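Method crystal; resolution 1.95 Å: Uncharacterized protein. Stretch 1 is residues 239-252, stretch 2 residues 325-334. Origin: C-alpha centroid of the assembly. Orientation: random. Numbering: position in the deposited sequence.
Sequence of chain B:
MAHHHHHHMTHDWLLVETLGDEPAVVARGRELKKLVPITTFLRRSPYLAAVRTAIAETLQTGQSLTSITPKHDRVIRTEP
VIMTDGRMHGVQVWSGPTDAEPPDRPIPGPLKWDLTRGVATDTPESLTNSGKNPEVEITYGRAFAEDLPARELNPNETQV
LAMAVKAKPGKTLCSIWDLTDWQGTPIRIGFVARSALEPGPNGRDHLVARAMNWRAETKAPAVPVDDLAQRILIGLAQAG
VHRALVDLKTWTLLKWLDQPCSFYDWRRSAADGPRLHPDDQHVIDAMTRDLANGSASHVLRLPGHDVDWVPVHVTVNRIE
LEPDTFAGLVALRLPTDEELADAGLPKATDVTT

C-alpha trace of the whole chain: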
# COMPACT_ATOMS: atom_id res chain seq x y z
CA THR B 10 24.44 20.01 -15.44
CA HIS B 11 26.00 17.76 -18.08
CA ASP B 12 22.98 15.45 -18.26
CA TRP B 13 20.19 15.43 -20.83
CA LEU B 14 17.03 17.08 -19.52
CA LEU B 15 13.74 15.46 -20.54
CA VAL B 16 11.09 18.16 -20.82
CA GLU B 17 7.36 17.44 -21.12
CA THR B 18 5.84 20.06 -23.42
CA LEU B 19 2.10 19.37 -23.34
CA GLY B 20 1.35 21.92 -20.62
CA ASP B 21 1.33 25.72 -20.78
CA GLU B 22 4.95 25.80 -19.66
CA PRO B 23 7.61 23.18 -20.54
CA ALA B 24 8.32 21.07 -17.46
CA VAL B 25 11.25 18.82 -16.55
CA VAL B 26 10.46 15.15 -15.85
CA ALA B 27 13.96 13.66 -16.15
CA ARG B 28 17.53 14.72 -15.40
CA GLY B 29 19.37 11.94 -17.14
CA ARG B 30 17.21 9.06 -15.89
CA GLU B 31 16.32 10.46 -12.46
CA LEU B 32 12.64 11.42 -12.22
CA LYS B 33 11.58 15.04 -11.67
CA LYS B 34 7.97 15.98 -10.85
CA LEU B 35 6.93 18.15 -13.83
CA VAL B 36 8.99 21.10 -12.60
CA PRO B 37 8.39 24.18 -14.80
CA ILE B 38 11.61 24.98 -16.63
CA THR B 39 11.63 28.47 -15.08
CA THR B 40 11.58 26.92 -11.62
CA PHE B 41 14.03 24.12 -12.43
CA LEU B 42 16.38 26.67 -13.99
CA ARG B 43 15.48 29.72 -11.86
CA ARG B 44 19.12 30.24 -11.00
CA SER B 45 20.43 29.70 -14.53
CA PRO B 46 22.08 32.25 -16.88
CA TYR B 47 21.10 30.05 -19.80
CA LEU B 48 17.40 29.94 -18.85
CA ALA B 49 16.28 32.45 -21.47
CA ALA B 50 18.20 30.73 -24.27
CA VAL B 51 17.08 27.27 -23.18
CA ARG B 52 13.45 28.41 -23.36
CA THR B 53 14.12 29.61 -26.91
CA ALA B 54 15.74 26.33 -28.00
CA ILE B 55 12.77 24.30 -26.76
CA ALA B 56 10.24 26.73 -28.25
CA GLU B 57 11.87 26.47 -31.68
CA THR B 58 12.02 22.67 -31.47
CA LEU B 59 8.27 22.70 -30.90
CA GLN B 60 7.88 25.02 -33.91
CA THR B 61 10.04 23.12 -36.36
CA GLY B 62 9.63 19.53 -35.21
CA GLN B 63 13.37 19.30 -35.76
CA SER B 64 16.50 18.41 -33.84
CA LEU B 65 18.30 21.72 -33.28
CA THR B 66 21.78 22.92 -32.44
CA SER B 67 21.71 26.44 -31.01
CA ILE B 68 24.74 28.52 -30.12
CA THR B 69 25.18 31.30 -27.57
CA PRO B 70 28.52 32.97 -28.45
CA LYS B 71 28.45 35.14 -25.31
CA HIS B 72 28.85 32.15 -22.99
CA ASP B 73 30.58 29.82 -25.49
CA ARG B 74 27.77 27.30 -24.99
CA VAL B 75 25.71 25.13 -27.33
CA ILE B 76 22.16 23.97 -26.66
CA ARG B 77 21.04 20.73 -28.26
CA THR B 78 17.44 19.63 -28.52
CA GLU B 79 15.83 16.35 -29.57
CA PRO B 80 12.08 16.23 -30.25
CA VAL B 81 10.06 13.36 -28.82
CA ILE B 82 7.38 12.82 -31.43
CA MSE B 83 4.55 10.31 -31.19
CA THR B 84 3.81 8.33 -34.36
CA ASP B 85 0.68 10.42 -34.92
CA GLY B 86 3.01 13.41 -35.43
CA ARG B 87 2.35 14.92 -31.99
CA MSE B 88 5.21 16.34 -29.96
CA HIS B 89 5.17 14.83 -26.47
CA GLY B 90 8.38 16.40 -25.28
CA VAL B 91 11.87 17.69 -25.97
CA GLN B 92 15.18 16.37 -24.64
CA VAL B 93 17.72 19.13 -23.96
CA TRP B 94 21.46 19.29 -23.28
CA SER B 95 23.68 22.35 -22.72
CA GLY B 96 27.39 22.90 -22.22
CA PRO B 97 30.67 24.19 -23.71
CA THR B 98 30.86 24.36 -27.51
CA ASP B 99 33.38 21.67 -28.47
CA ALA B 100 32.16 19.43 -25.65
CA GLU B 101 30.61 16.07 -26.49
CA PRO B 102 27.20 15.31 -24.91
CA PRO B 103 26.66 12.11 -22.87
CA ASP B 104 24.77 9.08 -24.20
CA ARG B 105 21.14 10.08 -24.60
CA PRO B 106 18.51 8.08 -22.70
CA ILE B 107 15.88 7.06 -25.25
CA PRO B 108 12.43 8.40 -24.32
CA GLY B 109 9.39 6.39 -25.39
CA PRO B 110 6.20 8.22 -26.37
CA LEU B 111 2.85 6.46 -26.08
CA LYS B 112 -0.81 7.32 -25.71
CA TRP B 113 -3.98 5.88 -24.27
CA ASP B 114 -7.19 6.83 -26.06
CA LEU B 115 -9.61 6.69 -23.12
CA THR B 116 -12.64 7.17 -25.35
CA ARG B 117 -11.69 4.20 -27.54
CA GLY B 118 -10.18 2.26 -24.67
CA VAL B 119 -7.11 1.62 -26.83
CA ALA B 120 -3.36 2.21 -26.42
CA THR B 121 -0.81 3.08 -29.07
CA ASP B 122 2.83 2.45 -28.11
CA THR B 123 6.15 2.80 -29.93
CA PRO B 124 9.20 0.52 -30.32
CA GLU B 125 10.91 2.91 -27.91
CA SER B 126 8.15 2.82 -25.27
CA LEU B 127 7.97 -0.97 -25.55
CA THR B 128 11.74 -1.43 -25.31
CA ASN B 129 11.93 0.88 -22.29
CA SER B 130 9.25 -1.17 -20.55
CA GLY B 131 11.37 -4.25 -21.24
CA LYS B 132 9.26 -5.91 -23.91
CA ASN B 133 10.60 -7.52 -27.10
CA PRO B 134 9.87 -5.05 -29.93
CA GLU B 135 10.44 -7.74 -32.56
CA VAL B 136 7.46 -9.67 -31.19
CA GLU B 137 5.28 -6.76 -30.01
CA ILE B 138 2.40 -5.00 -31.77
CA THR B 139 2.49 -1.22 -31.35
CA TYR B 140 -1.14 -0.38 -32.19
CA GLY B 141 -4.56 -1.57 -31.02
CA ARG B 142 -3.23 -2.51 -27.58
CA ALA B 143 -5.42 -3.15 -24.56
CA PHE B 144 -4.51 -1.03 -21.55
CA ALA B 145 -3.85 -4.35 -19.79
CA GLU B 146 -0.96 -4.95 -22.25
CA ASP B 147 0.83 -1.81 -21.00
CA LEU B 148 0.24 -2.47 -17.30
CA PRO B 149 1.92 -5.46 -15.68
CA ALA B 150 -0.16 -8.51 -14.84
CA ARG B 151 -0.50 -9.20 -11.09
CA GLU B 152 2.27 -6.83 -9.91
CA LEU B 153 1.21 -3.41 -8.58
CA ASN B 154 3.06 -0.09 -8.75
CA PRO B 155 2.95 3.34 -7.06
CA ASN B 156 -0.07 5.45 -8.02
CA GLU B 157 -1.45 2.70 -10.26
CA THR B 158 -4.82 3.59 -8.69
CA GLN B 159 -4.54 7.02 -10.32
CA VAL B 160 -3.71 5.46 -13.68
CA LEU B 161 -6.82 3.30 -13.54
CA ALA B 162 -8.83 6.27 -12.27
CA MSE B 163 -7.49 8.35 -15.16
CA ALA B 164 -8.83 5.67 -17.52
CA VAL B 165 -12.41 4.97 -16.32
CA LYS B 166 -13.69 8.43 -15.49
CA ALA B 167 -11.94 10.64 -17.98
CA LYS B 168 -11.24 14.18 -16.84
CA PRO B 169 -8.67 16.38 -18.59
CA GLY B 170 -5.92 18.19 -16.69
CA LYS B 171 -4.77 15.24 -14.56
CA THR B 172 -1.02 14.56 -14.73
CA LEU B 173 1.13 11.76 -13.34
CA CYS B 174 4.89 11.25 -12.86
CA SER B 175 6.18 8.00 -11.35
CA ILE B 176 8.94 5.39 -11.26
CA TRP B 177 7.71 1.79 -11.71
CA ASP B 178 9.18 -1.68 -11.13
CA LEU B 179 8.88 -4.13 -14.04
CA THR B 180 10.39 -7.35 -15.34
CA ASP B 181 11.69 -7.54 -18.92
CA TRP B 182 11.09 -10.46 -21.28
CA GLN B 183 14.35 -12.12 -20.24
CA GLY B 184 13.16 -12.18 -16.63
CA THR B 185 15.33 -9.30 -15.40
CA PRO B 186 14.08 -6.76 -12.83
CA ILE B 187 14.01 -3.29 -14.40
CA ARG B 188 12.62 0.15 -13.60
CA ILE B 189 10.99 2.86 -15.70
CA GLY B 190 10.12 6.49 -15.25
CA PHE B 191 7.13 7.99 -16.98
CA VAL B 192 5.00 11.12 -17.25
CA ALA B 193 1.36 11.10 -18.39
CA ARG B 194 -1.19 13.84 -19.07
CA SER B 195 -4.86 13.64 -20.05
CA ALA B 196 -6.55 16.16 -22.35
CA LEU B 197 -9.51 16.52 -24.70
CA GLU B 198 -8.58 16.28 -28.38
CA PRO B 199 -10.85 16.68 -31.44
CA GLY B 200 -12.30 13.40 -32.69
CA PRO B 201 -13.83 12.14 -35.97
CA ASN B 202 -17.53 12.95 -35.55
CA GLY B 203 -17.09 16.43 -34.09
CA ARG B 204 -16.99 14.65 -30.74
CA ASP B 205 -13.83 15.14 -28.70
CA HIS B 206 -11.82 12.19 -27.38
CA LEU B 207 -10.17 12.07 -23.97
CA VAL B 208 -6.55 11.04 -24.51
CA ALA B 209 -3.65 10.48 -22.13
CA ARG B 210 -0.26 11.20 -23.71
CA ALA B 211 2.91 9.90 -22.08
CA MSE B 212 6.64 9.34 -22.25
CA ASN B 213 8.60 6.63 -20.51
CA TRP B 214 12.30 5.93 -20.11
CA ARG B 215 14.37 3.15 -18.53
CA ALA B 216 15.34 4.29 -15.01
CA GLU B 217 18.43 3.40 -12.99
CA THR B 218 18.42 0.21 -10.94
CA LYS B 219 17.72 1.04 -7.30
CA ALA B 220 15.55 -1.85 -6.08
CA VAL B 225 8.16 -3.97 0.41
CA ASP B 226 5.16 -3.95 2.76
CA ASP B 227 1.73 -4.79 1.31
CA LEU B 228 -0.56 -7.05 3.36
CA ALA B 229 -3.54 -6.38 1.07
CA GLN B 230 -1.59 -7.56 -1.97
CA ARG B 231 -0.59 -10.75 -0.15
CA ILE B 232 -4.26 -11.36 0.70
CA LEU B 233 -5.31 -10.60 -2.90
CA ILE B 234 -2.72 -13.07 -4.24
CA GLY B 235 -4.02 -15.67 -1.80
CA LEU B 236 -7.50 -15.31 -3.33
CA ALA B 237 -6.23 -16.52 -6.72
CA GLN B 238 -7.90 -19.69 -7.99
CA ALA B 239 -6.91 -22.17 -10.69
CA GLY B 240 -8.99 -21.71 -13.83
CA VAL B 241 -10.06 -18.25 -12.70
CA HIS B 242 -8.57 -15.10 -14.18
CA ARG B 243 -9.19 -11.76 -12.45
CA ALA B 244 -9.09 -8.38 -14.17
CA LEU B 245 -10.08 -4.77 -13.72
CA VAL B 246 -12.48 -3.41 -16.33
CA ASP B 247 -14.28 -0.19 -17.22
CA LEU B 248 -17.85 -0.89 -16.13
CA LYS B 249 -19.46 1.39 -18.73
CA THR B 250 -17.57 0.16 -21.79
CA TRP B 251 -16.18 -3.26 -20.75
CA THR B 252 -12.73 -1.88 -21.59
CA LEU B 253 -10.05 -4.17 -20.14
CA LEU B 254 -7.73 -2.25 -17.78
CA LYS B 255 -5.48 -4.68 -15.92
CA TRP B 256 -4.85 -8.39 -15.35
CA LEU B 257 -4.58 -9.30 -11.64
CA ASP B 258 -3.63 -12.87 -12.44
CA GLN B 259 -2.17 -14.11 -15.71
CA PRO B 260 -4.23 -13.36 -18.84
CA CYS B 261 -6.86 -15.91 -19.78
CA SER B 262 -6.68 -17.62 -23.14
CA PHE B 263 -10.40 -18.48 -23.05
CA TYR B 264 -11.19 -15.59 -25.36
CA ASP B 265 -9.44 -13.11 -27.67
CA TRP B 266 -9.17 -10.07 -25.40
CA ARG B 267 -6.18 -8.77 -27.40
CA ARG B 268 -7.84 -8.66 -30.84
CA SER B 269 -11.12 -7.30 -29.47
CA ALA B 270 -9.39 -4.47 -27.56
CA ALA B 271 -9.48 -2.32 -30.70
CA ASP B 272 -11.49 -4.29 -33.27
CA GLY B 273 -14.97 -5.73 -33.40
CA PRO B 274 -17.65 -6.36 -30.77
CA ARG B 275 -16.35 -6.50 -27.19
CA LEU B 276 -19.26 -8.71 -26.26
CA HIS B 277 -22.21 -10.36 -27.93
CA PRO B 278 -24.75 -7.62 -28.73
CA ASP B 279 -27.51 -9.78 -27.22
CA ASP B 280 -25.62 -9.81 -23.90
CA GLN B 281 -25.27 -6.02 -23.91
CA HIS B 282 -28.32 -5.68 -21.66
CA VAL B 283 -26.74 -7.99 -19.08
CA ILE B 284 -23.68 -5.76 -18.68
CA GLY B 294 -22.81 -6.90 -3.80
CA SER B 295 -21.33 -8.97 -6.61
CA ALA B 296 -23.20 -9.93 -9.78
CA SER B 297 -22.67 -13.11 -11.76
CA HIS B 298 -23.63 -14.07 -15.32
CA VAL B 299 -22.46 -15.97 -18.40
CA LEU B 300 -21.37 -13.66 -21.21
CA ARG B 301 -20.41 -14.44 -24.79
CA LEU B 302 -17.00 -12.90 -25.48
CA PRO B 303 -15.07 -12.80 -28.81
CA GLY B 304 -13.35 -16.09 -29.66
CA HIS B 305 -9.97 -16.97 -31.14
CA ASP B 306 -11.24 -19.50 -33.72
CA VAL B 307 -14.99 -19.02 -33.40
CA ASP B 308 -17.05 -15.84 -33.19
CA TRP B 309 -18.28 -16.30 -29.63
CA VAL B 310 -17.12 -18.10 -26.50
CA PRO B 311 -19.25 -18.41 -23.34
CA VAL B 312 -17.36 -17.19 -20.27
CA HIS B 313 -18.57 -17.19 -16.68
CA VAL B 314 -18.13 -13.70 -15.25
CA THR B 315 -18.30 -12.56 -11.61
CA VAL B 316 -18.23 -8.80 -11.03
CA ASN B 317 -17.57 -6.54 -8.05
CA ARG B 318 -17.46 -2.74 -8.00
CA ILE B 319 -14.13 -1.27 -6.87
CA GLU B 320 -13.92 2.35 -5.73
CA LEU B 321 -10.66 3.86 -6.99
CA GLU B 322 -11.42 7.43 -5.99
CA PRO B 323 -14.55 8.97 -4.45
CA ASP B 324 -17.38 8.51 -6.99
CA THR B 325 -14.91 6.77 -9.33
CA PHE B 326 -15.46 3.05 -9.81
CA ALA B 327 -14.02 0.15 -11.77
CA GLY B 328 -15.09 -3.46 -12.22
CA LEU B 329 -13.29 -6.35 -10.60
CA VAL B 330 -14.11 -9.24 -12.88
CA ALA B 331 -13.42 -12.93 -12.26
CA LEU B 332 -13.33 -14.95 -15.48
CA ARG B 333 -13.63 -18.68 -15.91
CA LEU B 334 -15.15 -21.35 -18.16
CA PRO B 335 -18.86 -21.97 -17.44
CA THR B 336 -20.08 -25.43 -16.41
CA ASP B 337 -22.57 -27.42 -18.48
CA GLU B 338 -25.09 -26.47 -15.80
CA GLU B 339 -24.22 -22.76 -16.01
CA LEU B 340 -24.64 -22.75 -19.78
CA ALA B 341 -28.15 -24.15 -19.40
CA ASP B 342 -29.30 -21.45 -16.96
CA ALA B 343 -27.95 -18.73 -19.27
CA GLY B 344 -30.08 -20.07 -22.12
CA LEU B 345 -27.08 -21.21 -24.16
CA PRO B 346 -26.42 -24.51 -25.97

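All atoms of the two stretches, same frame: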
# COMPACT_ATOMS: atom_id res chain seq x y z
N ALA B 239 -7.24 -21.53 -9.42
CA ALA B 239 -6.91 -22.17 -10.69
C ALA B 239 -8.13 -22.15 -11.60
O ALA B 239 -9.25 -22.43 -11.16
CB ALA B 239 -6.43 -23.59 -10.47
N GLY B 240 -7.92 -21.79 -12.86
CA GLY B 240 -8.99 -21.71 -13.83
C GLY B 240 -9.71 -20.37 -13.81
O GLY B 240 -10.53 -20.10 -14.68
N VAL B 241 -9.42 -19.55 -12.81
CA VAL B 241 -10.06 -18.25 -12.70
C VAL B 241 -9.07 -17.13 -12.96
O VAL B 241 -7.98 -17.11 -12.39
CB VAL B 241 -10.70 -18.04 -11.32
CG1 VAL B 241 -11.40 -16.68 -11.27
CG2 VAL B 241 -11.67 -19.19 -10.99
N HIS B 242 -9.45 -16.20 -13.83
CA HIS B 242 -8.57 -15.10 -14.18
C HIS B 242 -9.23 -13.76 -13.86
O HIS B 242 -10.24 -13.38 -14.47
CB HIS B 242 -8.21 -15.19 -15.66
CG HIS B 242 -7.48 -16.45 -16.02
ND1 HIS B 242 -6.13 -16.48 -16.27
CD2 HIS B 242 -7.93 -17.72 -16.18
CE1 HIS B 242 -5.77 -17.72 -16.56
NE2 HIS B 242 -6.84 -18.49 -16.51
N ARG B 243 -8.65 -13.05 -12.90
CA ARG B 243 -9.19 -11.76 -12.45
C ARG B 243 -8.63 -10.57 -13.21
O ARG B 243 -7.46 -10.57 -13.60
CB ARG B 243 -8.94 -11.59 -10.96
CG ARG B 243 -9.72 -12.61 -10.10
CD ARG B 243 -9.24 -12.52 -8.63
NE ARG B 243 -7.82 -12.85 -8.51
CZ ARG B 243 -7.12 -12.74 -7.39
NH1 ARG B 243 -7.71 -12.31 -6.28
NH2 ARG B 243 -5.84 -13.07 -7.38
N ALA B 244 -9.46 -9.56 -13.40
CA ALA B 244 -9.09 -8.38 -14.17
C ALA B 244 -9.86 -7.17 -13.68
O ALA B 244 -10.92 -7.31 -13.09
CB ALA B 244 -9.35 -8.59 -15.66
N LEU B 245 -9.32 -5.98 -13.93
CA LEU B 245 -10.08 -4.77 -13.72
C LEU B 245 -10.61 -4.31 -15.06
O LEU B 245 -9.90 -4.38 -16.07
CB LEU B 245 -9.24 -3.68 -13.07
CG LEU B 245 -8.72 -4.05 -11.68
CD1 LEU B 245 -7.72 -3.02 -11.21
CD2 LEU B 245 -9.91 -4.12 -10.72
N VAL B 246 -11.86 -3.86 -15.09
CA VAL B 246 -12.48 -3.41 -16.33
C VAL B 246 -13.22 -2.09 -16.14
O VAL B 246 -13.61 -1.73 -15.02
CB VAL B 246 -13.47 -4.46 -16.88
CG1 VAL B 246 -12.83 -5.84 -16.90
CG2 VAL B 246 -14.77 -4.46 -16.08
N ASP B 247 -13.40 -1.34 -17.24
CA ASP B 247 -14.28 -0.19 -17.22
C ASP B 247 -15.71 -0.71 -17.29
O ASP B 247 -16.09 -1.37 -18.25
CB ASP B 247 -13.98 0.78 -18.38
CG ASP B 247 -14.76 2.09 -18.28
OD1 ASP B 247 -15.93 2.07 -17.87
OD2 ASP B 247 -14.21 3.16 -18.63
N LEU B 248 -16.48 -0.40 -16.25
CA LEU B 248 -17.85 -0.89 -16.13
C LEU B 248 -18.76 -0.45 -17.28
O LEU B 248 -19.54 -1.24 -17.81
CB LEU B 248 -18.42 -0.42 -14.79
CG LEU B 248 -17.81 -1.18 -13.60
CD1 LEU B 248 -18.27 -0.60 -12.27
CD2 LEU B 248 -18.17 -2.66 -13.70
N LYS B 249 -18.62 0.81 -17.69
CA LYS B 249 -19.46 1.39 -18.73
C LYS B 249 -19.21 0.78 -20.11
O LYS B 249 -20.14 0.53 -20.86
CB LYS B 249 -19.24 2.91 -18.79
N THR B 250 -17.94 0.52 -20.42
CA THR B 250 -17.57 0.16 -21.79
C THR B 250 -17.06 -1.27 -21.94
O THR B 250 -16.87 -1.74 -23.06
CB THR B 250 -16.48 1.12 -22.31
OG1 THR B 250 -15.36 1.09 -21.42
CG2 THR B 250 -17.02 2.54 -22.38
N TRP B 251 -16.84 -1.95 -20.81
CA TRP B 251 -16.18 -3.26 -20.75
C TRP B 251 -14.73 -3.20 -21.27
O TRP B 251 -14.17 -4.21 -21.70
CB TRP B 251 -16.97 -4.33 -21.51
CG TRP B 251 -16.66 -5.71 -21.00
CD1 TRP B 251 -15.87 -6.65 -21.60
CD2 TRP B 251 -17.09 -6.28 -19.76
NE1 TRP B 251 -15.81 -7.78 -20.82
CE2 TRP B 251 -16.55 -7.58 -19.68
CE3 TRP B 251 -17.90 -5.82 -18.71
CZ2 TRP B 251 -16.78 -8.43 -18.59
CZ3 TRP B 251 -18.13 -6.66 -17.63
CH2 TRP B 251 -17.57 -7.95 -17.58
N THR B 252 -14.13 -2.02 -21.23
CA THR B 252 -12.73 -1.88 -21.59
C THR B 252 -11.87 -2.61 -20.57
O THR B 252 -12.05 -2.45 -19.36
CB THR B 252 -12.31 -0.41 -21.68
OG1 THR B 252 -13.06 0.25 -22.71
CG2 THR B 252 -10.82 -0.29 -21.97
N THR B 325 -15.58 7.34 -8.16
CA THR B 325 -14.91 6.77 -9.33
C THR B 325 -14.72 5.26 -9.17
O THR B 325 -13.93 4.81 -8.33
CB THR B 325 -13.55 7.42 -9.60
OG1 THR B 325 -13.70 8.84 -9.63
CG2 THR B 325 -12.99 6.94 -10.93
N PHE B 326 -15.41 4.49 -9.99
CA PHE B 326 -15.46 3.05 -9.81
C PHE B 326 -14.93 2.27 -11.00
O PHE B 326 -14.95 2.75 -12.14
CB PHE B 326 -16.89 2.61 -9.52
CG PHE B 326 -17.55 3.40 -8.44
CD1 PHE B 326 -17.31 3.10 -7.10
CD2 PHE B 326 -18.40 4.45 -8.74
CE1 PHE B 326 -17.92 3.83 -6.09
CE2 PHE B 326 -19.01 5.18 -7.74
CZ PHE B 326 -18.77 4.87 -6.41
N ALA B 327 -14.43 1.07 -10.73
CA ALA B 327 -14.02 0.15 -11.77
C ALA B 327 -14.59 -1.22 -11.46
O ALA B 327 -15.05 -1.46 -10.34
CB ALA B 327 -12.50 0.09 -11.88
N GLY B 328 -14.57 -2.11 -12.44
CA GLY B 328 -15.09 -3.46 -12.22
C GLY B 328 -13.98 -4.45 -11.91
O GLY B 328 -12.99 -4.53 -12.63
N LEU B 329 -14.14 -5.20 -10.82
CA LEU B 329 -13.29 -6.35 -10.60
C LEU B 329 -14.02 -7.55 -11.17
O LEU B 329 -15.09 -7.92 -10.68
CB LEU B 329 -12.99 -6.57 -9.12
CG LEU B 329 -12.36 -7.93 -8.83
CD1 LEU B 329 -10.98 -8.00 -9.46
CD2 LEU B 329 -12.31 -8.23 -7.35
N VAL B 330 -13.46 -8.13 -12.22
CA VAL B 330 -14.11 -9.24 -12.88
C VAL B 330 -13.33 -10.53 -12.70
O VAL B 330 -12.12 -10.54 -12.87
CB VAL B 330 -14.28 -8.95 -14.40
CG1 VAL B 330 -14.82 -10.15 -15.10
CG2 VAL B 330 -15.21 -7.76 -14.60
N ALA B 331 -14.03 -11.61 -12.34
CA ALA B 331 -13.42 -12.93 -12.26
C ALA B 331 -13.90 -13.79 -13.42
O ALA B 331 -15.09 -14.07 -13.54
CB ALA B 331 -13.74 -13.60 -10.93
N LEU B 332 -12.98 -14.22 -14.27
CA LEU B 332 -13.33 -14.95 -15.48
C LEU B 332 -12.96 -16.41 -15.43
O LEU B 332 -11.83 -16.76 -15.12
CB LEU B 332 -12.62 -14.34 -16.68
CG LEU B 332 -12.82 -12.84 -16.86
CD1 LEU B 332 -11.79 -12.35 -17.84
CD2 LEU B 332 -14.20 -12.65 -17.40
N ARG B 333 -13.91 -17.26 -15.80
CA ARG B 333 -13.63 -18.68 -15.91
C ARG B 333 -14.59 -19.35 -16.90
O ARG B 333 -15.60 -18.78 -17.29
CB ARG B 333 -13.73 -19.36 -14.54
CG ARG B 333 -15.14 -19.39 -13.94
CD ARG B 333 -15.22 -20.32 -12.70
NE ARG B 333 -16.49 -20.19 -11.96
CZ ARG B 333 -17.66 -20.63 -12.41
NH1 ARG B 333 -17.75 -21.21 -13.60
NH2 ARG B 333 -18.75 -20.48 -11.67
N LEU B 334 -14.25 -20.57 -17.31
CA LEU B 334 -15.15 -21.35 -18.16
C LEU B 334 -16.44 -21.70 -17.41
O LEU B 334 -16.40 -22.04 -16.22
CB LEU B 334 -14.44 -22.62 -18.62
CG LEU B 334 -13.22 -22.35 -19.50
CD1 LEU B 334 -12.52 -23.65 -19.89
CD2 LEU B 334 -13.64 -21.59 -20.74
O HOH W 1 -11.73 -21.70 -16.48

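Antiparallel strands pair through alternating wide and narrow rungs, and this contact is a compact example. Three residue pairs exchange hydrogen bonds in both directions. His 242 N donates to Leu 332 O at 2.8 Å, and Leu 332 N returns to His 242 O at 2.9 Å; Ala 244 N to Val 330 O (2.9 Å) and Val 330 N to Ala 244 O (2.8 Å) repeat the pattern, as do Val 246 N to Gly 328 O and Gly 328 N to Val 246 O, both 2.8 Å. Between these rungs lie the non-hydrogen-bonded pairs Arg 243 with Ala 331 and Leu 245 with Leu 329, whose CA-H groups point at carbonyls of the neighbouring hydrogen-bonded pairs: Leu 245 CA lies 3.1 Å from Gly 328 O. Beyond the His 242–Leu 332 pair, in the loops that flank the strands, one water links the two stretches, donating to Gly 240 O (2.7 Å) and accepting from Leu 334 N (2.9 Å).

Alternation also sorts the side chains. On the face of Ala 244 and Val 246, Val 330 CG2 packs 3.6 Å from Val 246 CG2 and 3.8 Å from Trp 251 CH2. Leu 245 CD2 meets Leu 329 CD1 on the other face at 4.2 Å. Gly 328 leaves room for its neighbours: a CB there would clash with Leu 248 CD2 and Val 246 CG2, and Leu 248 CD2 instead approaches Gly 328 CA to 3.5 Å.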